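Local coordinates for intergenic-region protein (Escherichia coli CFT073, PDB 2WJ9) that probably counteracts host restriction, acting as an antirestriction protein, at residues B[163-166]-B[167-170]. Numbering follows the deposited sequence.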
loop_
_atom_site.group_PDB
_atom_site.type_symbol
_atom_site.label_atom_id
_atom_site.label_comp_id
_atom_site.label_asym_id
_atom_site.label_seq_id
_atom_site.Cartn_x
_atom_site.Cartn_y
_atom_site.Cartn_z
ATOM N N LEU B 163 -0.240 -3.349 -5.992
ATOM C CA LEU B 163 -0.678 -3.163 -7.387
ATOM C C LEU B 163 -1.055 -1.707 -7.695
ATOM O O LEU B 163 -0.775 -1.208 -8.795
ATOM C CB LEU B 163 -1.836 -4.109 -7.726
ATOM C CG LEU B 163 -2.325 -4.116 -9.183
ATOM C CD1 LEU B 163 -1.214 -4.549 -10.144
ATOM C CD2 LEU B 163 -3.569 -5.012 -9.313
ATOM N N ARG B 164 -1.700 -1.031 -6.741
ATOM C CA ARG B 164 -2.017 0.390 -6.875
ATOM C C ARG B 164 -0.759 1.214 -7.171
ATOM O O ARG B 164 -0.785 2.089 -8.021
ATOM C CB ARG B 164 -2.747 0.917 -5.623
ATOM C CG ARG B 164 -3.053 2.425 -5.586
ATOM C CD ARG B 164 -3.843 2.734 -4.300
ATOM N NE ARG B 164 -4.076 4.150 -4.007
ATOM C CZ ARG B 164 -3.425 4.884 -3.102
ATOM N NH1 ARG B 164 -2.430 4.377 -2.379
ATOM N NH2 ARG B 164 -3.773 6.151 -2.918
ATOM N N ASP B 165 0.350 0.919 -6.484
ATOM C CA ASP B 165 1.615 1.631 -6.753
ATOM C C ASP B 165 2.119 1.422 -8.188
ATOM O O ASP B 165 2.581 2.364 -8.824
ATOM C CB ASP B 165 2.717 1.206 -5.773
ATOM C CG ASP B 165 2.652 1.931 -4.443
ATOM O OD1 ASP B 165 1.734 2.756 -4.217
ATOM O OD2 ASP B 165 3.556 1.678 -3.611
ATOM N N TYR B 166 2.029 0.192 -8.683
ATOM C CA TYR B 166 2.362 -0.111 -10.081
ATOM C C TYR B 166 1.473 0.683 -11.054
ATOM O O TYR B 166 1.969 1.216 -12.066
ATOM C CB TYR B 166 2.245 -1.616 -10.338
ATOM C CG TYR B 166 2.683 -2.056 -11.718
ATOM C CD1 TYR B 166 4.001 -1.909 -12.136
ATOM C CD2 TYR B 166 1.785 -2.649 -12.600
ATOM C CE1 TYR B 166 4.406 -2.323 -13.393
ATOM C CE2 TYR B 166 2.183 -3.059 -13.857
ATOM C CZ TYR B 166 3.496 -2.899 -14.252
ATOM O OH TYR B 166 3.907 -3.308 -15.507
ATOM N N ALA B 167 0.175 0.779 -10.732
ATOM C CA ALA B 167 -0.781 1.566 -11.531
ATOM C C ALA B 167 -0.423 3.052 -11.521
ATOM O O ALA B 167 -0.526 3.729 -12.551
ATOM C CB ALA B 167 -2.204 1.369 -11.019
ATOM N N LEU B 168 0.013 3.552 -10.360
ATOM C CA LEU B 168 0.377 4.961 -10.226
ATOM C C LEU B 168 1.607 5.327 -11.056
ATOM O O LEU B 168 1.783 6.491 -11.393
ATOM C CB LEU B 168 0.578 5.343 -8.748
ATOM C CG LEU B 168 -0.721 5.436 -7.930
ATOM C CD1 LEU B 168 -0.433 5.539 -6.421
ATOM C CD2 LEU B 168 -1.573 6.609 -8.389
ATOM N N GLN B 169 2.446 4.341 -11.379
ATOM C CA GLN B 169 3.638 4.561 -12.206
ATOM C C GLN B 169 3.412 4.244 -13.692
ATOM O O GLN B 169 4.299 4.476 -14.514
ATOM C CB GLN B 169 4.811 3.713 -11.695
ATOM C CG GLN B 169 5.303 4.086 -10.288
ATOM C CD GLN B 169 6.549 3.330 -9.857
ATOM O OE1 GLN B 169 7.102 2.511 -10.600
ATOM N NE2 GLN B 169 7.015 3.622 -8.644
ATOM N N HIS B 170 2.234 3.714 -14.022
ATOM C CA HIS B 170 1.943 3.167 -15.364
ATOM C C HIS B 170 1.673 4.282 -16.378
ATOM O O HIS B 170 1.082 5.296 -16.021
ATOM C CB HIS B 170 0.725 2.237 -15.274
ATOM C CG HIS B 170 0.582 1.296 -16.432
ATOM N ND1 HIS B 170 -0.055 1.647 -17.604
ATOM C CD2 HIS B 170 0.959 0.003 -16.584
ATOM C CE1 HIS B 170 -0.037 0.622 -18.438
ATOM N NE2 HIS B 170 0.579 -0.387 -17.847
#
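The last turn of helix 154-168, where L168 lies back over R164 O and Y166 meets H170 four residues ahead, illustrates how an alpha-helix gives up its regular bonding as it runs out. Two i to i+4 bonds are still sound: A167 N donates to L163 O at 2.9 Å, within the carbonyl plane, and L168 N to R164 O. One residue on, the pattern slackens. Q169 N is shared between a weak bond to D165 O and an i+3 bond to Y166 O at 3.2 Å, the latter bent to 135° and reaching the carbonyl from above its plane. H170 N then bonds A167 O at 3.1 Å, again three residues back.

Side chains follow the backbone closely. L168 lays CG against R164 O at 3.3 Å and reaches CD1 obliquely across to R164 CG, at 4.2 Å. The R164 chain, extended from CG to NE, carries the guanidinium to the second subunit, where NE bonds T41 O and NH1 forms a salt bridge to D165 OD2; D165 in turn bridges R164 there. On another side, Y166 CE2 comes within 4.3 Å of H170 CD2, at the edge of the imidazole and near its plane. Both rings address E133 of helix 132-151, H170 through NE2 and Y166 through a weak bond from OH, while A167 and L168 pack on helix 173-180. Such a change from i+4 to i+3 bonding is typical of a helix C-terminus whose last turn tightens towards 3-10 bonding, here one packed against helices 132-151 and 173-180, with R164 and D165 turned to the second subunit.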